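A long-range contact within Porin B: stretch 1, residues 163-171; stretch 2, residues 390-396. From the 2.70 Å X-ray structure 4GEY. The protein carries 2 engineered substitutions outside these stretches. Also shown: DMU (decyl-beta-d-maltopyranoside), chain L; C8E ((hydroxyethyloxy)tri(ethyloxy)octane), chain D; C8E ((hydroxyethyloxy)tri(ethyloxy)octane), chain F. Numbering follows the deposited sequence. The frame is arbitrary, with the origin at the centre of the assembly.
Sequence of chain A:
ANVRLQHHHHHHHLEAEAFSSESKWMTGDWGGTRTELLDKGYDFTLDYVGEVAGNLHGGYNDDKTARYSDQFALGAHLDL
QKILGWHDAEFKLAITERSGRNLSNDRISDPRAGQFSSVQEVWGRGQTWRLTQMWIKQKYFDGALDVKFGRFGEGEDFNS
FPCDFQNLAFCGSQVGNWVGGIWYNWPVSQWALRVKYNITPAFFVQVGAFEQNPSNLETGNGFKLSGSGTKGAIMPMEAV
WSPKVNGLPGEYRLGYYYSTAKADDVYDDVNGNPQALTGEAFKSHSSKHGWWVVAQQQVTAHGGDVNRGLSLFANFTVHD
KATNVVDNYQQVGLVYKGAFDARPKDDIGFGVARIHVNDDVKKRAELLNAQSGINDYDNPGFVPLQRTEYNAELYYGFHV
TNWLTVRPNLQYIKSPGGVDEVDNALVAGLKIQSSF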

# COMPACT_ATOMS: atom_id res chain seq x y z
N CYS A 163 6.28 4.95 0.04
CA CYS A 163 6.03 4.34 1.33
C CYS A 163 7.02 4.82 2.38
O CYS A 163 7.78 4.03 2.94
N ASP A 164 7.00 6.12 2.64
CA ASP A 164 7.86 6.68 3.66
C ASP A 164 7.14 6.79 5.00
O ASP A 164 7.77 6.60 6.06
N PHE A 165 5.84 7.08 4.97
CA PHE A 165 5.03 7.15 6.19
C PHE A 165 4.95 5.76 6.83
O PHE A 165 5.22 4.76 6.19
N GLN A 166 4.61 5.70 8.11
CA GLN A 166 4.46 4.40 8.75
C GLN A 166 3.02 3.92 8.64
O GLN A 166 2.74 2.72 8.53
N ASN A 167 2.10 4.88 8.68
CA ASN A 167 0.68 4.59 8.61
C ASN A 167 0.24 4.16 7.20
O ASN A 167 0.56 4.83 6.22
N LEU A 168 -0.49 3.06 7.12
CA LEU A 168 -0.90 2.46 5.85
C LEU A 168 -1.57 3.45 4.92
O LEU A 168 -1.34 3.41 3.72
N ALA A 169 -2.39 4.33 5.48
CA ALA A 169 -3.13 5.30 4.70
C ALA A 169 -2.24 6.20 3.84
O ALA A 169 -2.72 6.83 2.89
N PHE A 170 -0.95 6.27 4.18
CA PHE A 170 -0.02 7.14 3.46
C PHE A 170 1.12 6.37 2.81
O PHE A 170 2.18 6.91 2.52
N CYS A 171 0.88 5.09 2.59
CA CYS A 171 1.93 4.22 2.05
C CYS A 171 1.36 3.25 1.03
O CYS A 171 0.48 2.45 1.34
N TYR A 390 -10.46 8.28 10.66
CA TYR A 390 -9.47 9.25 10.21
C TYR A 390 -8.09 8.83 10.68
O TYR A 390 -7.94 8.25 11.77
N ASN A 391 -7.08 9.10 9.87
CA ASN A 391 -5.70 8.83 10.25
C ASN A 391 -4.87 10.07 10.00
O ASN A 391 -5.11 10.79 9.03
N ALA A 392 -3.89 10.30 10.87
CA ALA A 392 -2.91 11.35 10.62
C ALA A 392 -1.53 10.95 11.10
O ALA A 392 -1.38 10.30 12.15
N GLU A 393 -0.51 11.33 10.33
CA GLU A 393 0.86 11.09 10.73
C GLU A 393 1.72 12.34 10.56
O GLU A 393 1.61 13.07 9.58
N LEU A 394 2.57 12.60 11.54
CA LEU A 394 3.61 13.59 11.39
C LEU A 394 4.94 12.87 11.63
O LEU A 394 5.08 12.16 12.64
N TYR A 395 5.89 13.00 10.72
CA TYR A 395 7.16 12.32 10.89
C TYR A 395 8.37 13.20 10.62
O TYR A 395 8.25 14.28 10.03
N TYR A 396 9.54 12.72 11.04
CA TYR A 396 10.81 13.38 10.72
C TYR A 396 11.80 12.29 10.29
O TYR A 396 12.07 11.35 11.04

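Packing of a disulfide-closed loop, residues 163-171, against strand 390-396 of Porin B. The strand alternates: Asn-391, Glu-393 and Tyr-395 direct their CA-to-CB bonds toward the loop, whereas Ala-392 and Leu-394 point away, to the side where detergent is bound. Glu-393 is the centre of the contact and loses the most surface. Its extended side chain (chi1 t, chi2 t) brings the carboxylate to two consecutive backbone amides: Gln-166 N donates to Glu-393 OE2 at 2.7 Å and Asn-167 N to Glu-393 OE1 at 2.7 Å, both nearly straight. A weak, more bent bond runs from Gln-166 N to Glu-393 OE1 at 2.9 Å. Each carboxylate oxygen therefore receives an amide hydrogen, and both oxygens of this buried side chain accept from main-chain NH groups. Gln-166 (chi1 t) starts sideways, but its end leads away, and its OE1 and NE2 are satisfied elsewhere in the structure.

Next along the strand, Asn-167 (chi1 t) and Asn-391 (chi1 m) point toward each other, and Asn-167 ND2 donates to Asn-391 OD1 at 3.0 Å. The two amide oxygens, Asn-167 OD1 and Asn-391 OD1, lie 3.4 Å apart as two acceptors without a bond between them; Asn-167 OD1 accepts from Ala-169 N at 3.0 Å, within the loop, and both OD1 and ND2 of Asn-167 have further hydrogen bonds elsewhere in the structure. Asn-391 ND2 is satisfied by a residue just beyond one of the stretches. Ala-169 adds an apolar touch, its CB 4.3 Å from Asn-391 CB.

Aromatic rings make the other main contacts. Phe-165 (chi1 m) offers a face to the edge of Tyr-395 (chi1 p), with ring planes at 76° and Phe-165 CD2 3.5 Å from Tyr-395 CD2; the Glu-393 carboxylate carbon lies at the edge of the Phe-165 ring. The Tyr-395 hydroxyl reaches Asp-164 (chi1 m), with Tyr-395 OH 3.6 Å from Asp-164 CB, and finds its hydrogen bond elsewhere in the structure. Phe-170 (chi1 m) points toward the strand and meets its backbone with the ring edge, its CZ 3.6 Å from Asn-391 O and 4.1 Å from Ala-392 CA, while its CE2 is 4.0 Å from Glu-393 CB.

At the base of the loop, remote from the strand, the 2.0 Å bond between Cys-163 SG and Cys-171 SG joins its ends. The detergents contact the strand through carbon: DMU C28 covers one face of Tyr-390, 3.6 Å from its CD2, and C8 of the chain D C8E lies 3.5 Å from Leu-394 CD2.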

# COMPACT_ATOMS: atom_id res chain seq x y z
CB CYS A 163 6.07 2.82 1.23
SG CYS A 163 5.40 2.00 2.67
CB ASP A 164 8.45 8.01 3.21
CG ASP A 164 9.55 7.85 2.18
OD1 ASP A 164 10.22 6.79 2.20
OD2 ASP A 164 9.74 8.77 1.35
CB PHE A 165 3.61 7.67 5.89
CG PHE A 165 3.54 9.16 5.61
CD1 PHE A 165 3.77 9.66 4.33
CD2 PHE A 165 3.23 10.05 6.64
CE1 PHE A 165 3.70 11.02 4.08
CE2 PHE A 165 3.16 11.42 6.39
CZ PHE A 165 3.40 11.91 5.12
CB GLN A 166 4.89 4.47 10.22
CG GLN A 166 4.84 3.11 10.92
CD GLN A 166 5.69 3.06 12.18
OE1 GLN A 166 6.84 3.49 12.18
NE2 GLN A 166 5.10 2.56 13.26
CB ASN A 167 -0.10 5.81 9.06
CG ASN A 167 -1.56 5.53 9.29
OD1 ASN A 167 -2.33 5.35 8.35
ND2 ASN A 167 -1.95 5.50 10.55
CB LEU A 168 -1.84 1.28 6.07
CG LEU A 168 -1.55 -0.04 5.35
CD1 LEU A 168 -2.83 -0.85 5.23
CD2 LEU A 168 -0.90 0.16 4.00
CB ALA A 169 -3.98 6.16 5.61
CB PHE A 170 0.55 8.23 4.38
CG PHE A 170 -0.47 8.91 5.20
CD1 PHE A 170 -1.37 9.78 4.61
CD2 PHE A 170 -0.56 8.67 6.55
CE1 PHE A 170 -2.35 10.41 5.38
CE2 PHE A 170 -1.53 9.29 7.32
CZ PHE A 170 -2.43 10.15 6.73
CB CYS A 171 2.62 3.46 3.19
SG CYS A 171 3.37 1.90 2.63
CB TYR A 390 -9.81 10.66 10.72
CG TYR A 390 -11.06 11.24 10.10
CD1 TYR A 390 -12.32 10.83 10.53
CD2 TYR A 390 -10.99 12.19 9.09
CE1 TYR A 390 -13.47 11.36 9.97
CE2 TYR A 390 -12.13 12.73 8.53
CZ TYR A 390 -13.37 12.31 8.98
OH TYR A 390 -14.52 12.82 8.43
CB ASN A 391 -5.09 7.68 9.45
CG ASN A 391 -5.63 6.32 9.86
OD1 ASN A 391 -4.93 5.51 10.47
ND2 ASN A 391 -6.88 6.05 9.48
CB ALA A 392 -3.35 12.66 11.25
CB GLU A 393 1.45 9.91 9.94
CG GLU A 393 2.90 9.54 10.29
CD GLU A 393 3.39 8.27 9.55
OE1 GLU A 393 2.53 7.48 9.09
OE2 GLU A 393 4.62 8.08 9.42
CB LEU A 394 3.42 14.73 12.37
CG LEU A 394 4.65 15.59 12.66
CD1 LEU A 394 5.05 16.34 11.40
CD2 LEU A 394 4.42 16.53 13.86
CB TYR A 395 7.22 11.01 10.08
CG TYR A 395 7.45 11.14 8.57
CD1 TYR A 395 8.67 11.55 8.06
CD2 TYR A 395 6.46 10.78 7.68
CE1 TYR A 395 8.88 11.65 6.72
CE2 TYR A 395 6.67 10.86 6.31
CZ TYR A 395 7.89 11.30 5.84
OH TYR A 395 8.13 11.41 4.49
CB TYR A 396 11.36 14.17 11.92
CG TYR A 396 12.60 14.97 11.56
CD1 TYR A 396 13.83 14.33 11.39
CD2 TYR A 396 12.54 16.35 11.34
CE1 TYR A 396 14.97 15.05 11.02
CE2 TYR A 396 13.68 17.08 10.98
CZ TYR A 396 14.88 16.42 10.82
OH TYR A 396 16.01 17.10 10.46
C1 DMU L . -17.56 11.75 12.79
C2 DMU L . -18.70 10.86 12.76
C3 DMU L . -19.92 11.14 13.56
C4 DMU L . -20.07 12.61 14.01
O5 DMU L . -18.68 13.10 14.47
C6 DMU L . -17.71 13.06 13.40
O7 DMU L . -21.11 10.80 12.81
O16 DMU L . -16.47 13.61 13.87
C18 DMU L . -15.85 14.64 13.10
C19 DMU L . -14.36 14.95 13.38
C22 DMU L . -13.25 14.56 12.34
C25 DMU L . -11.81 14.89 12.72
C28 DMU L . -10.64 14.29 11.96
C31 DMU L . -9.31 14.22 12.68
C34 DMU L . -8.05 13.92 11.91
C37 DMU L . -6.98 13.09 12.56
O49 DMU L . -17.13 11.90 11.37
O55 DMU L . -18.21 9.49 12.96
C57 DMU L . -20.98 12.81 14.99
O61 DMU L . -20.71 13.79 15.93
C5 DMU L . -23.43 10.25 13.11
C7 DMU L . -24.23 10.72 14.19
C8 DMU L . -24.13 9.90 15.40
C9 DMU L . -22.68 9.80 15.94
O1 DMU L . -21.68 9.74 14.78
C10 DMU L . -22.03 9.90 13.38
O2 DMU L . -24.93 10.44 16.42
O3 DMU L . -23.51 11.22 12.01
O4 DMU L . -25.62 10.75 13.74
C11 DMU L . -22.51 8.73 16.70
O6 DMU L . -21.26 8.52 17.25
C1 C8E D . 9.44 8.01 18.28
C2 C8E D . 8.17 8.73 18.74
C3 C8E D . 8.43 10.23 18.91
C4 C8E D . 7.51 11.02 18.00
C5 C8E D . 8.25 11.62 16.79
C6 C8E D . 8.01 13.12 16.62
C7 C8E D . 8.00 13.54 15.15
C8 C8E D . 7.34 14.91 14.99
O9 C8E D . 8.29 15.96 14.88
C10 C8E D . 8.22 16.70 13.66
C11 C8E D . 8.59 18.17 13.87
O12 C8E D . 9.87 18.36 14.46
C13 C8E D . 10.55 19.50 13.96
C14 C8E D . 12.08 19.40 14.12
O15 C8E D . 12.69 20.68 14.22
C16 C8E D . 13.73 20.89 13.29
C17 C8E D . 15.08 21.14 13.96
O18 C8E D . 16.10 21.34 12.99
C19 C8E D . 16.71 22.62 13.01
C20 C8E D . 18.14 22.49 12.48
O21 C8E D . 19.04 23.34 13.17
C7 C8E F . -0.46 13.56 13.87
C8 C8E F . -0.18 13.60 15.36
O9 C8E F . -0.92 14.65 15.93
C10 C8E F . -1.47 14.34 17.20
C11 C8E F . -2.33 15.52 17.68
O12 C8E F . -3.00 15.18 18.87
C13 C8E F . -4.25 15.83 18.95
C14 C8E F . -4.86 15.76 20.35
O15 C8E F . -5.70 16.88 20.52
C16 C8E F . -7.08 16.59 20.36
C17 C8E F . -7.60 15.77 21.54
O18 C8E F . -7.67 16.60 22.68
C19 C8E F . -8.97 17.10 22.91
C20 C8E F . -9.05 17.57 24.35
O21 C8E F . -7.74 17.72 24.87